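Long-range contacts in PelD (Pseudomonas aeruginosa, PDB 4EU0), which binds the second messenger cyclic di-GMP and is involved in pellicle formation, the crystallised piece comprising its GAF and GGDEF-like domains: residues V108-T113 with A143-D148; D112-L118 with L150-R154; A104-V108 with L120-M126. All blocks are in the same frame, centred on the assembly; numbering follows the deposited sequence.

Overall arrangement
Contacts 1 and 3 lie in the GAF domain; contact 2 joins its hairpin turn to the chain after helix 133-150. The chain runs first through 104-113, the strand 106-111 and its two ends. The turn from D112 to G115 reverses it into strand 117-123. Contact 3 closes this hairpin at its open end, pairing 104-108 with 120-126. Helix 133-150 comes next and runs back along the hairpin, so that 143-148 meets 108-113 in contact 1. Residues 150-154, where the chain leaves this helix, reach the turn in contact 2. Contact 1 shares V108 with contact 3 and D112 and T113 with contact 2. Segments of each pair of contacts alternate along the chain, so all three cross and none nests.

Contact 1. Residues V108-T113 with A143-D148; sequences VPLVDT and AGHIAD
Strand residues 108-111 run along helix residues 143-148 in roughly the same direction. Their axes approach to 6.1 Å and cross at -37°. The strand is extended, and D112 and T113 lead out of it into a turn. The nearest CA pairs are L110 with A143 at 4.7 Å, V111 with G144 at 5.3 Å and D112 with A147 at 4.9 Å.

Apolar packing makes most of the contact. A143 and A147, one helical turn apart, point their CB atoms at the strand. A143 CB lies 3.9 Å from V108 CG1 and 3.9 Å from L110 CG. With chi1 m and chi2 p, L110 sets L110 CB 4.1 Å from A147 CB and L110 CD2 4.1 Å from I146 CG2. The helix comes close to the strand backbone: A147 CB is 3.4 Å from V111 C, and G144 CA is 3.7 Å from V111 O.

The polar part is at the C-terminal end of the strand segment. D148, chi1 m, brings OD1 to T113 N at 3.2 Å in a weak hydrogen bond. T113 CG2 is 3.4 Å from the same D148 OD1. The other oxygen of D148 forms a salt bridge with R173 of helix 162-181.

This is alpha/beta packing of a GAF domain, with a helix laid on its antiparallel sheet. Helix 28-39 adds V31 beside L110 and I146, and L10 of helix 2-16 also touches I146. Strand 117-123 pairs with strand 106-111 in the sheet, while helix 162-181 meets T113, H145 and D148.

Contact 2. Residues D112-L118 with L150-R154; sequences DTDGRIL and LQSDR
A tight beta hairpin turn meets the chain leaving helix 133-150. D112 to G115 form a type I turn, closed by G115 N to D112 O at 3.0 Å. G115, the last residue of the turn, has positive phi (93°); a CB here would jam against the carbonyl O of D114. D112 N bonds R116 O at 3.0 Å. D112 OD1 accepts from D114 N at 2.8 Å, an Asx turn, and also from R116 N at 2.9 Å. D112, chi1 p, directs OD2 to the other segment, where Q151 NE2 donates to it at 2.6 Å. Q151 has chi1 and chi2 both m. The nearest CA pairs, D112 with Q151 at 7.7 Å and L118 with L150 at 8.6 Å, are bridged by side chains. R154 N bonds Q151 O at 3.1 Å.

L118, chi1 m and chi2 p, packs beside Q151: L118 CD1 is 3.5 Å from Q151 NE2, and L118 CD2 is 3.8 Å from L150 CB. At the surface, R116 NH2 and R154 NH2 are 3.5 Å apart, two like charges. A water accepts from R116 NH1 and from R154 NE, each at 2.5 Å.

The turn is a type I turn with a G1 bulge, a 3:5 hairpin, tied here to the chain leaving helix 133-150.

Contact 3. Residues A104-V108 with L120-M126; sequences AAVCV and LLAVEQM. Unlike the reference sequence in segment 104-108: A104 (reference Leu), A105 (reference Gln).
Strands 106-108 and 120-123 run antiparallel, at 169° with axes 4.7 Å apart. V106 pairs with V123 and V108 with L121 as hydrogen-bonded pairs. C107 and A122 between them form a non-hydrogen-bonded pair with CA atoms 4.7 Å apart. V108 N to L121 O and L121 N to V108 O are both 2.7 Å. V123 N donates to V106 O at 2.8 Å. V123 O receives A105 N at 2.8 Å, A104 N at 3.0 Å and, weakly, V106 N at 3.4 Å. A105 and V106 both face V123, which is a classic beta bulge. C107 CA makes a CA-H...O contact with L121 O at 3.3 Å.

These strands form the hairpin 106-111/117-123 within the antiparallel sheet of the GAF domain. Strand 43-48 flanks 117-123, and strand 86-87 flanks 106-111. The chain turns a corner at E124.

V106, V108, L121 and V123 put their side chains on one face. V108 CG2 is 3.8 Å from L121 CD2, and V106 CB is 4.3 Å from V123 CB. M126 packs near V106. Helix 133-150 meets this face, with F136 on V106 and A143 on V108. C107 and A122 point to the opposite face, where C107 touches helix 74-82.

Contact 1. Residues V108-T113 with A143-D148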
loop_
_atom_site.group_PDB
_atom_site.type_symbol
_atom_site.label_atom_id
_atom_site.label_comp_id
_atom_site.label_asym_id
_atom_site.label_seq_id
_atom_site.Cartn_x
_atom_site.Cartn_y
_atom_site.Cartn_z
ATOM N N VAL A 108 -8.539 16.540 -1.956
ATOM C CA VAL A 108 -7.675 15.357 -2.044
ATOM C C VAL A 108 -8.438 14.199 -2.701
ATOM O O VAL A 108 -9.410 13.696 -2.133
ATOM C CB VAL A 108 -7.122 14.895 -0.658
ATOM C CG1 VAL A 108 -5.968 13.920 -0.846
ATOM C CG2 VAL A 108 -6.656 16.084 0.185
ATOM N N PRO A 109 -8.003 13.772 -3.901
ATOM C CA PRO A 109 -8.679 12.637 -4.508
ATOM C C PRO A 109 -8.129 11.338 -3.926
ATOM O O PRO A 109 -6.948 11.273 -3.565
ATOM C CB PRO A 109 -8.296 12.764 -5.975
ATOM C CG PRO A 109 -6.900 13.311 -5.926
ATOM C CD PRO A 109 -6.843 14.207 -4.702
ATOM N N LEU A 110 -8.984 10.327 -3.814
ATOM C CA LEU A 110 -8.552 9.004 -3.392
ATOM C C LEU A 110 -8.422 8.175 -4.662
ATOM O O LEU A 110 -9.420 7.828 -5.308
ATOM C CB LEU A 110 -9.550 8.384 -2.402
ATOM C CG LEU A 110 -9.634 8.865 -0.951
ATOM C CD1 LEU A 110 -10.115 10.319 -0.790
ATOM C CD2 LEU A 110 -10.561 7.932 -0.199
ATOM N N VAL A 111 -7.174 7.914 -5.043
ATOM C CA VAL A 111 -6.855 7.333 -6.343
ATOM C C VAL A 111 -6.156 5.992 -6.147
ATOM O O VAL A 111 -5.133 5.921 -5.460
ATOM C CB VAL A 111 -5.933 8.268 -7.172
ATOM C CG1 VAL A 111 -5.794 7.767 -8.602
ATOM C CG2 VAL A 111 -6.449 9.705 -7.178
ATOM N N ASP A 112 -6.712 4.938 -6.742
ATOM C CA ASP A 112 -6.085 3.617 -6.668
ATOM C C ASP A 112 -4.828 3.508 -7.545
ATOM O O ASP A 112 -4.487 4.444 -8.276
ATOM C CB ASP A 112 -7.107 2.476 -6.933
ATOM C CG ASP A 112 -7.530 2.351 -8.401
ATOM O OD1 ASP A 112 -6.869 2.896 -9.314
ATOM O OD2 ASP A 112 -8.556 1.675 -8.653
ATOM N N THR A 113 -4.131 2.376 -7.448
ATOM C CA THR A 113 -2.891 2.175 -8.212
ATOM C C THR A 113 -3.089 2.153 -9.741
ATOM O O THR A 113 -2.115 2.235 -10.481
ATOM C CB THR A 113 -2.127 0.892 -7.781
ATOM O OG1 THR A 113 -2.975 -0.255 -7.931
ATOM C CG2 THR A 113 -1.627 0.991 -6.326
ATOM N N ALA A 143 -4.639 8.908 1.362
ATOM C CA ALA A 143 -5.708 8.768 0.369
ATOM C C ALA A 143 -5.427 7.634 -0.629
ATOM O O ALA A 143 -6.329 6.857 -0.968
ATOM C CB ALA A 143 -5.954 10.092 -0.357
ATOM N N GLY A 144 -4.175 7.537 -1.084
ATOM C CA GLY A 144 -3.791 6.519 -2.063
ATOM C C GLY A 144 -3.913 5.127 -1.475
ATOM O O GLY A 144 -4.459 4.211 -2.098
ATOM N N HIS A 145 -3.409 4.967 -0.258
ATOM C CA HIS A 145 -3.522 3.687 0.427
ATOM C C HIS A 145 -4.966 3.288 0.704
ATOM O O HIS A 145 -5.331 2.144 0.487
ATOM C CB HIS A 145 -2.674 3.668 1.694
ATOM C CG HIS A 145 -1.220 3.479 1.417
ATOM N ND1 HIS A 145 -0.393 4.513 1.038
ATOM C CD2 HIS A 145 -0.457 2.363 1.416
ATOM C CE1 HIS A 145 0.826 4.043 0.835
ATOM N NE2 HIS A 145 0.813 2.742 1.058
ATOM N N ILE A 146 -5.793 4.233 1.145
ATOM C CA ILE A 146 -7.194 3.916 1.393
ATOM C C ILE A 146 -7.893 3.454 0.119
ATOM O O ILE A 146 -8.632 2.475 0.145
ATOM C CB ILE A 146 -7.956 5.089 2.028
ATOM C CG1 ILE A 146 -7.410 5.363 3.430
ATOM C CG2 ILE A 146 -9.467 4.776 2.101
ATOM C CD1 ILE A 146 -7.785 6.743 3.984
ATOM N N ALA A 147 -7.653 4.161 -0.987
ATOM C CA ALA A 147 -8.231 3.811 -2.275
ATOM C C ALA A 147 -7.924 2.369 -2.678
ATOM O O ALA A 147 -8.801 1.672 -3.189
ATOM C CB ALA A 147 -7.760 4.777 -3.358
ATOM N N ASP A 148 -6.683 1.935 -2.448
ATOM C CA ASP A 148 -6.264 0.561 -2.763
ATOM C C ASP A 148 -7.044 -0.461 -1.957
ATOM O O ASP A 148 -7.459 -1.497 -2.480
ATOM C CB ASP A 148 -4.783 0.347 -2.453
ATOM C CG ASP A 148 -3.873 1.114 -3.372
ATOM O OD1 ASP A 148 -4.359 1.663 -4.388
ATOM O OD2 ASP A 148 -2.659 1.153 -3.064
#

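Contact 2. Residues D112-L118 with L150-R154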
loop_
_atom_site.group_PDB
_atom_site.type_symbol
_atom_site.label_atom_id
_atom_site.label_comp_id
_atom_site.label_asym_id
_atom_site.label_seq_id
_atom_site.Cartn_x
_atom_site.Cartn_y
_atom_site.Cartn_z
ATOM N N ASP A 112 -6.712 4.938 -6.742
ATOM C CA ASP A 112 -6.085 3.617 -6.668
ATOM C C ASP A 112 -4.828 3.508 -7.545
ATOM O O ASP A 112 -4.487 4.444 -8.276
ATOM C CB ASP A 112 -7.107 2.476 -6.933
ATOM C CG ASP A 112 -7.530 2.351 -8.401
ATOM O OD1 ASP A 112 -6.869 2.896 -9.314
ATOM O OD2 ASP A 112 -8.556 1.675 -8.653
ATOM N N THR A 113 -4.131 2.376 -7.448
ATOM C CA THR A 113 -2.891 2.175 -8.212
ATOM C C THR A 113 -3.089 2.153 -9.741
ATOM O O THR A 113 -2.115 2.235 -10.481
ATOM C CB THR A 113 -2.127 0.892 -7.781
ATOM O OG1 THR A 113 -2.975 -0.255 -7.931
ATOM C CG2 THR A 113 -1.627 0.991 -6.326
ATOM N N ASP A 114 -4.332 2.042 -10.215
ATOM C CA ASP A 114 -4.613 2.073 -11.657
ATOM C C ASP A 114 -4.912 3.488 -12.140
ATOM O O ASP A 114 -5.049 3.734 -13.343
ATOM C CB ASP A 114 -5.814 1.191 -12.003
ATOM C CG ASP A 114 -5.562 -0.282 -11.766
ATOM O OD1 ASP A 114 -4.418 -0.754 -11.937
ATOM O OD2 ASP A 114 -6.535 -0.978 -11.423
ATOM N N GLY A 115 -5.040 4.412 -11.197
ATOM C CA GLY A 115 -5.370 5.790 -11.537
ATOM C C GLY A 115 -6.859 6.094 -11.509
ATOM O O GLY A 115 -7.277 7.149 -11.977
ATOM N N ARG A 116 -7.653 5.182 -10.952
ATOM C CA ARG A 116 -9.100 5.390 -10.815
ATOM C C ARG A 116 -9.390 6.238 -9.580
ATOM O O ARG A 116 -8.961 5.903 -8.477
ATOM C CB ARG A 116 -9.831 4.044 -10.719
ATOM C CG ARG A 116 -11.307 4.071 -11.147
ATOM C CD ARG A 116 -11.741 2.690 -11.616
ATOM N NE ARG A 116 -13.181 2.446 -11.490
ATOM C CZ ARG A 116 -13.769 1.287 -11.766
ATOM N NH1 ARG A 116 -13.045 0.262 -12.202
ATOM N NH2 ARG A 116 -15.080 1.144 -11.615
ATOM N N ILE A 117 -10.090 7.354 -9.776
ATOM C CA ILE A 117 -10.484 8.221 -8.665
ATOM C C ILE A 117 -11.770 7.649 -8.090
ATOM O O ILE A 117 -12.825 7.719 -8.729
ATOM C CB ILE A 117 -10.777 9.684 -9.127
ATOM C CG1 ILE A 117 -9.845 10.140 -10.266
ATOM C CG2 ILE A 117 -10.827 10.645 -7.939
ATOM C CD1 ILE A 117 -8.386 10.187 -9.980
ATOM N N LEU A 118 -11.670 7.066 -6.898
ATOM C CA LEU A 118 -12.809 6.429 -6.241
ATOM C C LEU A 118 -13.650 7.430 -5.466
ATOM O O LEU A 118 -14.872 7.301 -5.411
ATOM C CB LEU A 118 -12.327 5.339 -5.283
ATOM C CG LEU A 118 -11.992 3.943 -5.820
ATOM C CD1 LEU A 118 -10.836 3.957 -6.805
ATOM C CD2 LEU A 118 -11.665 3.043 -4.649
ATOM N N LEU A 150 -9.984 -0.278 -0.727
ATOM C CA LEU A 150 -11.378 -0.372 -1.155
ATOM C C LEU A 150 -11.570 -1.260 -2.390
ATOM O O LEU A 150 -12.675 -1.747 -2.643
ATOM C CB LEU A 150 -11.954 1.027 -1.404
ATOM C CG LEU A 150 -11.980 1.985 -0.208
ATOM C CD1 LEU A 150 -12.342 3.386 -0.662
ATOM C CD2 LEU A 150 -12.951 1.501 0.867
ATOM N N GLN A 151 -10.492 -1.492 -3.137
ATOM C CA GLN A 151 -10.563 -2.247 -4.394
ATOM C C GLN A 151 -10.552 -3.772 -4.257
ATOM O O GLN A 151 -10.512 -4.486 -5.265
ATOM C CB GLN A 151 -9.455 -1.800 -5.360
ATOM C CG GLN A 151 -9.659 -0.409 -5.963
ATOM C CD GLN A 151 -10.838 -0.319 -6.933
ATOM O OE1 GLN A 151 -11.801 -1.078 -6.842
ATOM N NE2 GLN A 151 -10.766 0.627 -7.859
ATOM N N SER A 152 -10.612 -4.275 -3.025
ATOM C CA SER A 152 -10.621 -5.730 -2.789
ATOM C C SER A 152 -11.889 -6.442 -3.295
ATOM O O SER A 152 -11.906 -7.671 -3.448
ATOM C CB SER A 152 -10.359 -6.045 -1.310
ATOM O OG SER A 152 -11.477 -5.711 -0.511
ATOM N N ASP A 153 -12.945 -5.675 -3.564
ATOM C CA ASP A 153 -14.174 -6.228 -4.139
ATOM C C ASP A 153 -14.077 -6.474 -5.656
ATOM O O ASP A 153 -15.083 -6.791 -6.301
ATOM C CB ASP A 153 -15.377 -5.326 -3.815
ATOM C CG ASP A 153 -15.272 -3.936 -4.449
ATOM O OD1 ASP A 153 -14.163 -3.528 -4.865
ATOM O OD2 ASP A 153 -16.311 -3.242 -4.523
ATOM N N ARG A 154 -12.875 -6.318 -6.212
ATOM C CA ARG A 154 -12.648 -6.474 -7.654
ATOM C C ARG A 154 -11.787 -7.693 -7.992
ATOM O O ARG A 154 -11.717 -8.116 -9.153
ATOM C CB ARG A 154 -12.015 -5.208 -8.249
ATOM C CG ARG A 154 -12.929 -3.976 -8.291
ATOM C CD ARG A 154 -14.150 -4.209 -9.170
ATOM N NE ARG A 154 -14.803 -2.960 -9.570
ATOM C CZ ARG A 154 -15.796 -2.371 -8.910
ATOM N NH1 ARG A 154 -16.271 -2.901 -7.789
ATOM N NH2 ARG A 154 -16.315 -1.238 -9.373
HETATM O O HOH W 1 -14.613 -1.662 -11.670
#

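Contact 3. Residues A104-V108 with L120-M126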
loop_
_atom_site.group_PDB
_atom_site.type_symbol
_atom_site.label_atom_id
_atom_site.label_comp_id
_atom_site.label_asym_id
_atom_site.label_seq_id
_atom_site.Cartn_x
_atom_site.Cartn_y
_atom_site.Cartn_z
ATOM N N ALA A 104 -13.123 24.712 0.796
ATOM C CA ALA A 104 -12.492 25.395 -0.323
ATOM C C ALA A 104 -11.014 25.685 -0.044
ATOM O O ALA A 104 -10.440 26.624 -0.603
ATOM C CB ALA A 104 -13.251 26.668 -0.650
ATOM N N ALA A 105 -10.409 24.869 0.819
ATOM C CA ALA A 105 -8.989 24.983 1.155
ATOM C C ALA A 105 -8.137 23.948 0.420
ATOM O O ALA A 105 -7.135 24.294 -0.209
ATOM C CB ALA A 105 -8.788 24.853 2.659
ATOM N N VAL A 106 -8.524 22.679 0.532
ATOM C CA VAL A 106 -7.800 21.573 -0.103
ATOM C C VAL A 106 -8.793 20.551 -0.642
ATOM O O VAL A 106 -9.816 20.260 -0.007
ATOM C CB VAL A 106 -6.829 20.846 0.881
ATOM C CG1 VAL A 106 -6.031 19.759 0.154
ATOM C CG2 VAL A 106 -5.869 21.808 1.526
ATOM N N CYS A 107 -8.488 20.023 -1.826
ATOM C CA CYS A 107 -9.168 18.851 -2.354
ATOM C C CYS A 107 -8.189 17.699 -2.515
ATOM O O CYS A 107 -7.133 17.862 -3.132
ATOM C CB CYS A 107 -9.810 19.170 -3.696
ATOM S SG CYS A 107 -11.338 20.049 -3.532
ATOM N N VAL A 108 -8.539 16.540 -1.956
ATOM C CA VAL A 108 -7.675 15.357 -2.044
ATOM C C VAL A 108 -8.438 14.199 -2.701
ATOM O O VAL A 108 -9.410 13.696 -2.133
ATOM C CB VAL A 108 -7.122 14.895 -0.658
ATOM C CG1 VAL A 108 -5.968 13.920 -0.846
ATOM C CG2 VAL A 108 -6.656 16.084 0.185
ATOM N N LEU A 120 -13.475 11.648 -3.228
ATOM C CA LEU A 120 -12.894 12.973 -3.089
ATOM C C LEU A 120 -13.003 13.436 -1.636
ATOM O O LEU A 120 -14.073 13.359 -1.039
ATOM C CB LEU A 120 -13.635 13.930 -4.034
ATOM C CG LEU A 120 -13.366 15.434 -4.084
ATOM C CD1 LEU A 120 -14.015 16.011 -5.334
ATOM C CD2 LEU A 120 -13.939 16.107 -2.874
ATOM N N LEU A 121 -11.891 13.903 -1.069
ATOM C CA LEU A 121 -11.914 14.614 0.209
ATOM C C LEU A 121 -11.915 16.112 -0.084
ATOM O O LEU A 121 -10.979 16.613 -0.705
ATOM C CB LEU A 121 -10.691 14.256 1.072
ATOM C CG LEU A 121 -10.464 15.071 2.355
ATOM C CD1 LEU A 121 -11.480 14.711 3.419
ATOM C CD2 LEU A 121 -9.047 14.894 2.892
ATOM N N ALA A 122 -12.970 16.809 0.343
ATOM C CA ALA A 122 -13.075 18.258 0.179
ATOM C C ALA A 122 -12.957 18.922 1.540
ATOM O O ALA A 122 -13.774 18.681 2.427
ATOM C CB ALA A 122 -14.402 18.635 -0.484
ATOM N N VAL A 123 -11.922 19.736 1.711
ATOM C CA VAL A 123 -11.668 20.374 3.003
ATOM C C VAL A 123 -12.026 21.853 2.950
ATOM O O VAL A 123 -11.458 22.606 2.159
ATOM C CB VAL A 123 -10.202 20.205 3.450
ATOM C CG1 VAL A 123 -9.984 20.894 4.796
ATOM C CG2 VAL A 123 -9.825 18.724 3.534
ATOM N N GLU A 124 -12.977 22.251 3.792
ATOM C CA GLU A 124 -13.375 23.646 3.908
ATOM C C GLU A 124 -12.544 24.398 4.944
ATOM O O GLU A 124 -12.262 25.582 4.771
ATOM C CB GLU A 124 -14.877 23.802 4.189
ATOM C CG GLU A 124 -15.612 22.546 4.638
ATOM C CD GLU A 124 -16.251 21.759 3.490
ATOM O OE1 GLU A 124 -16.095 22.167 2.314
ATOM O OE2 GLU A 124 -16.924 20.734 3.773
ATOM N N GLN A 125 -12.144 23.702 6.007
ATOM C CA GLN A 125 -11.363 24.325 7.073
ATOM C C GLN A 125 -10.359 23.372 7.723
ATOM O O GLN A 125 -10.709 22.294 8.205
ATOM C CB GLN A 125 -12.290 24.922 8.140
ATOM C CG GLN A 125 -11.576 25.766 9.205
ATOM C CD GLN A 125 -12.466 26.087 10.387
ATOM O OE1 GLN A 125 -13.515 26.713 10.239
ATOM N NE2 GLN A 125 -12.039 25.674 11.578
ATOM N N MET A 126 -9.103 23.798 7.728
ATOM C CA MET A 126 -8.055 23.177 8.528
ATOM C C MET A 126 -7.216 24.319 9.086
ATOM O O MET A 126 -7.148 25.380 8.464
ATOM C CB MET A 126 -7.194 22.238 7.676
ATOM C CG MET A 126 -6.750 22.851 6.360
ATOM S SD MET A 126 -5.835 21.708 5.314
ATOM C CE MET A 126 -7.023 20.492 4.810
#